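Local atomic coordinates of ferric iron-binding periplasmic protein (Pseudomonas aeruginosa, PDB entry 6J2S), a protein that binds ferric iron in the periplasm, probably for delivery to an ABC transporter, and can take up gallium(III) in its place. Residues A[55-60]-A[226-231]; A[101-106]-A[191-196]. All coordinates share one frame; numbering follows the deposited sequence.

Contact 1 (A[55-60]-A[226-231]); sequences VLYTEE and SGAAVL. With GA (gallium (III) ion), chain D.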
# COMPACT_ATOMS: atom_id res chain seq x y z
N VAL A 55 1.23 -17.27 6.49
CA VAL A 55 0.79 -15.90 6.60
C VAL A 55 1.07 -15.20 5.26
O VAL A 55 2.08 -15.48 4.59
CB VAL A 55 1.48 -15.19 7.79
CG1 VAL A 55 1.20 -13.70 7.78
CG2 VAL A 55 1.06 -15.84 9.12
N LEU A 56 0.14 -14.35 4.84
CA LEU A 56 0.33 -13.49 3.69
C LEU A 56 0.28 -12.06 4.18
O LEU A 56 -0.61 -11.69 4.94
CB LEU A 56 -0.76 -13.72 2.63
CG LEU A 56 -0.82 -12.68 1.50
CD1 LEU A 56 0.36 -12.83 0.50
CD2 LEU A 56 -2.15 -12.80 0.77
N TYR A 57 1.24 -11.26 3.73
CA TYR A 57 1.44 -9.88 4.14
C TYR A 57 1.53 -9.06 2.86
O TYR A 57 2.37 -9.36 2.01
CB TYR A 57 2.73 -9.80 4.95
CG TYR A 57 3.13 -8.48 5.54
CD1 TYR A 57 2.20 -7.51 5.87
CD2 TYR A 57 4.47 -8.24 5.84
CE1 TYR A 57 2.60 -6.29 6.46
CE2 TYR A 57 4.89 -7.06 6.43
CZ TYR A 57 3.96 -6.09 6.74
OH TYR A 57 4.41 -4.92 7.32
N THR A 58 0.63 -8.08 2.68
CA THR A 58 0.52 -7.36 1.42
C THR A 58 0.72 -5.86 1.63
O THR A 58 0.51 -5.34 2.73
CB THR A 58 -0.84 -7.56 0.74
OG1 THR A 58 -1.88 -7.00 1.57
CG2 THR A 58 -1.13 -9.04 0.50
N GLU A 59 1.12 -5.17 0.57
CA GLU A 59 1.18 -3.71 0.65
C GLU A 59 -0.21 -3.07 0.60
O GLU A 59 -0.38 -1.94 1.09
CB GLU A 59 2.01 -3.15 -0.51
CG GLU A 59 3.49 -3.33 -0.33
CD GLU A 59 4.24 -2.55 -1.37
OE1 GLU A 59 4.84 -3.16 -2.28
OE2 GLU A 59 4.22 -1.32 -1.29
N GLU A 60 -1.18 -3.73 -0.03
CA GLU A 60 -2.49 -3.15 -0.27
C GLU A 60 -3.58 -4.18 0.05
O GLU A 60 -3.32 -5.38 0.15
CB GLU A 60 -2.64 -2.67 -1.73
CG GLU A 60 -1.39 -2.02 -2.33
CD GLU A 60 -1.11 -0.61 -1.80
OE1 GLU A 60 -0.00 -0.08 -2.05
OE2 GLU A 60 -1.99 -0.04 -1.10
N SER A 226 -2.02 -1.64 4.20
CA SER A 226 -1.26 -2.88 4.06
C SER A 226 -1.74 -3.83 5.15
O SER A 226 -1.86 -3.43 6.32
CB SER A 226 0.24 -2.58 4.20
OG SER A 226 0.97 -3.72 4.63
N GLY A 227 -2.00 -5.10 4.79
CA GLY A 227 -2.67 -6.01 5.69
C GLY A 227 -2.02 -7.38 5.73
O GLY A 227 -1.10 -7.68 4.97
N ALA A 228 -2.53 -8.21 6.64
CA ALA A 228 -2.02 -9.57 6.82
C ALA A 228 -3.18 -10.53 7.05
O ALA A 228 -4.27 -10.14 7.47
CB ALA A 228 -1.03 -9.65 7.99
N ALA A 229 -2.91 -11.81 6.77
CA ALA A 229 -3.92 -12.85 6.94
C ALA A 229 -3.22 -14.18 7.18
O ALA A 229 -2.11 -14.43 6.69
CB ALA A 229 -4.84 -12.97 5.73
N VAL A 230 -3.90 -15.03 7.92
CA VAL A 230 -3.53 -16.43 8.09
C VAL A 230 -4.23 -17.26 7.01
O VAL A 230 -5.41 -17.05 6.73
CB VAL A 230 -3.91 -16.93 9.50
CG1 VAL A 230 -3.60 -18.42 9.62
CG2 VAL A 230 -3.19 -16.12 10.59
N LEU A 231 -3.52 -18.22 6.44
CA LEU A 231 -4.11 -19.11 5.44
C LEU A 231 -4.85 -20.27 6.11
O LEU A 231 -4.35 -20.89 7.05
CB LEU A 231 -3.02 -19.67 4.51
CG LEU A 231 -2.46 -18.80 3.38
CD1 LEU A 231 -3.58 -18.11 2.61
CD2 LEU A 231 -1.49 -17.78 3.96
GA GA D . 5.34 0.06 -2.37
O HOH W 1 2.62 -3.15 6.79
O HOH W 2 5.63 -1.31 -3.85
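L56 and A229 face each other as a hydrogen-bonded antiparallel pair, with L56 N giving to A229 O at 2.9 Å and A229 N returning the bond to L56 O. This is the tight part of the contact: V55 and Y57 bracket it as non-hydrogen-bonded partners of V230 and A228, and the CA-H groups of V55, Y57 and A228 approach carbonyl oxygens across the pair. Tyrosine Y57 carries its ring forward along its own strand, toward the S226 end, CG trans to the backbone N (chi1 -178°), which sets the ring edge in plane with G227 O, 3.4 Å from CD1. That carbonyl is also taken by T58 N in a nearly straight bond (171°). At the far end S226 OG donates to T58 O over only 2.5 Å, and a water joins S226 OG to Y57 OH, so the serine hydroxyl is gripped from two sides.

Toward E59 and E60 the strand pairing ends and the contact loosens. The CB atoms of E59 and E60 point away from 226-231; E59, partly exposed, binds gallium through OE2 at 2.1 Å, an oxygen that also receives a hydrogen bond from R101, while a metal-bound water donates to OE1. The strand pair is flanked by strand 3-8 next to 55-57, with helix 37-47 covering L56 and L231 and helix 237-247 packing on V55, Y57, A228 and V230.

Contact 2 (A[101-106]-A[191-196]); sequences RTRVLA and LINNYY. With GA (gallium (III) ion), chain D; PO4 (phosphate ion), chain C.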
# COMPACT_ATOMS: atom_id res chain seq x y z
N ARG A 101 -0.51 3.57 4.35
CA ARG A 101 0.31 4.48 3.58
C ARG A 101 -0.62 5.46 2.89
O ARG A 101 -1.84 5.30 2.90
CB ARG A 101 1.19 3.74 2.55
CG ARG A 101 0.40 2.79 1.63
CD ARG A 101 0.28 1.36 2.17
NE ARG A 101 1.57 0.70 2.33
CZ ARG A 101 2.33 0.27 1.32
NH1 ARG A 101 1.94 0.41 0.06
NH2 ARG A 101 3.49 -0.30 1.58
N THR A 102 -0.05 6.51 2.29
CA THR A 102 -0.90 7.52 1.69
C THR A 102 -0.32 7.95 0.35
O THR A 102 0.89 7.92 0.13
CB THR A 102 -1.11 8.74 2.63
OG1 THR A 102 -2.04 9.66 2.03
CG2 THR A 102 0.20 9.45 2.87
N ARG A 103 -1.22 8.33 -0.55
CA ARG A 103 -0.81 8.87 -1.84
C ARG A 103 -0.26 10.27 -1.66
O ARG A 103 -0.75 11.03 -0.82
CB ARG A 103 -2.00 8.88 -2.80
CG ARG A 103 -2.56 7.48 -3.00
CD ARG A 103 -1.51 6.63 -3.67
NE ARG A 103 -1.31 7.05 -5.06
CZ ARG A 103 -0.44 6.49 -5.90
NH1 ARG A 103 0.33 5.48 -5.49
NH2 ARG A 103 -0.36 6.93 -7.16
N VAL A 104 0.77 10.60 -2.43
CA VAL A 104 1.39 11.93 -2.40
C VAL A 104 1.79 12.33 -3.81
O VAL A 104 1.82 11.52 -4.75
CB VAL A 104 2.63 11.98 -1.48
CG1 VAL A 104 2.29 11.65 -0.05
CG2 VAL A 104 3.70 11.02 -2.00
N LEU A 105 2.10 13.61 -3.96
CA LEU A 105 2.65 14.14 -5.19
C LEU A 105 4.08 14.57 -4.89
O LEU A 105 4.30 15.61 -4.26
CB LEU A 105 1.79 15.30 -5.68
CG LEU A 105 2.32 16.00 -6.92
CD1 LEU A 105 2.21 15.08 -8.12
CD2 LEU A 105 1.54 17.30 -7.10
N ALA A 106 5.05 13.77 -5.27
CA ALA A 106 6.43 14.19 -5.08
C ALA A 106 6.76 15.19 -6.17
O ALA A 106 6.29 15.06 -7.30
CB ALA A 106 7.39 12.99 -5.13
N LEU A 191 3.32 10.77 -9.02
CA LEU A 191 2.36 10.19 -8.09
C LEU A 191 2.93 8.91 -7.50
O LEU A 191 3.12 7.93 -8.22
CB LEU A 191 1.05 9.88 -8.82
CG LEU A 191 0.31 11.02 -9.51
CD1 LEU A 191 -0.85 10.44 -10.31
CD2 LEU A 191 -0.21 12.01 -8.48
N ILE A 192 3.18 8.91 -6.19
CA ILE A 192 3.75 7.75 -5.53
C ILE A 192 3.10 7.59 -4.15
O ILE A 192 2.15 8.30 -3.81
CB ILE A 192 5.28 7.88 -5.40
CG1 ILE A 192 5.65 9.18 -4.67
CG2 ILE A 192 5.95 7.80 -6.79
CD1 ILE A 192 7.05 9.15 -4.03
N ASN A 193 3.61 6.65 -3.36
CA ASN A 193 3.26 6.59 -1.94
C ASN A 193 4.30 7.34 -1.10
O ASN A 193 5.44 7.57 -1.52
CB ASN A 193 3.17 5.13 -1.48
CG ASN A 193 2.19 4.31 -2.31
OD1 ASN A 193 1.18 4.83 -2.80
ND2 ASN A 193 2.47 3.02 -2.46
N ASN A 194 3.88 7.72 0.11
CA ASN A 194 4.68 8.65 0.91
C ASN A 194 5.99 8.03 1.39
O ASN A 194 6.99 8.74 1.51
CB ASN A 194 3.87 9.12 2.12
CG ASN A 194 3.61 8.00 3.12
OD1 ASN A 194 2.92 7.00 2.81
ND2 ASN A 194 4.20 8.13 4.31
N TYR A 195 6.00 6.73 1.69
CA TYR A 195 7.15 6.16 2.39
C TYR A 195 8.39 6.12 1.51
O TYR A 195 9.51 6.00 2.03
CB TYR A 195 6.80 4.76 2.92
CG TYR A 195 6.25 3.82 1.88
CD1 TYR A 195 4.87 3.68 1.69
CD2 TYR A 195 7.10 3.05 1.08
CE1 TYR A 195 4.36 2.80 0.73
CE2 TYR A 195 6.61 2.18 0.11
CZ TYR A 195 5.24 2.06 -0.06
OH TYR A 195 4.75 1.22 -1.02
N TYR A 196 8.24 6.21 0.18
CA TYR A 196 9.42 6.15 -0.69
C TYR A 196 10.31 7.36 -0.50
O TYR A 196 11.54 7.26 -0.64
CB TYR A 196 9.01 6.05 -2.14
CG TYR A 196 8.36 4.74 -2.49
CD1 TYR A 196 6.98 4.63 -2.52
CD2 TYR A 196 9.12 3.61 -2.78
CE1 TYR A 196 6.36 3.45 -2.82
CE2 TYR A 196 8.51 2.41 -3.10
CZ TYR A 196 7.12 2.34 -3.11
OH TYR A 196 6.50 1.17 -3.44
GA GA D . 5.34 0.06 -2.37
P PO4 C . 2.76 -0.10 -4.39
O1 PO4 C . 1.78 -1.09 -3.79
O2 PO4 C . 2.00 1.05 -4.94
O3 PO4 C . 3.71 0.38 -3.33
O4 PO4 C . 3.58 -0.78 -5.48
O HOH W 3 1.59 6.11 -9.47
O HOH W 2 5.63 -1.31 -3.85
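V104 and I192 form the apolar centre, their side chains on one face of the sheet with V104 CG2 3.8 Å from I192 CG1. The I192 chain runs on until CD1 reaches the methyl of A106, and V104 CG1 leans against CB of N194. L105 and L191 meet on the other face through CD1 and CD2, 3.9 Å apart. Reciprocal backbone bonds between V104 and I192 hold this antiparallel core together.

Outward from this core, side chains join the backbone bonds. OD1 of N194 accepts from T102 N at 3.1 Å, the donor standing above the amide plane, while N194 N gives to T102 O; T102 is thereby held at both backbone atoms. R103 starts away from 191-196 but bends at chi2 and chi3, which brings NH1 to N193 OD1 at 2.9 Å, with the guanidinium and amide planes 74° apart. A water in the guanidinium plane links R103 NH2 to L191 O. The other end of the N193 amide, ND2, donates to Y195 OH in a 162° bond and to phosphate O2.

At the polar edge Y195 CE1 sits over the centre of one face of the R101 guanidinium, 3.2 Å from its plane, ring and guanidinium being 46° apart. A salt bridge to E262 helps fix this arginine. Y195 OH and Y196 OH both bind gallium at 1.9 Å, and a phosphate, probably from the crystallisation liquor, adds O3. H11, E59 and a water complete the coordination. Such a set, with two adjacent tyrosines, is as in FbpA-type ferric-binding proteins, consistent with the same residues holding iron(III) here.

How the contacts relate
Both contacts are buried antiparallel strand pairings belonging to one mixed sheet, in which strands 223-230 and 96-107 are neighbours, yet their centres lie about 20 Å apart on opposite sides of the chain's centre. Contact 1 relies chiefly on backbone bonds and small residues, whereas contact 2 adds a larger apolar core and a network of asparagine and arginine side chains. They converge on gallium: contact 1 supplies one carboxylate and contact 2 two phenols, with a metal-bound water common to both. A salt bridge from E60 OE1 to R101 NH1, 2.9 Å, ties their polar ends directly, consistent with a metal site closed between two lobes.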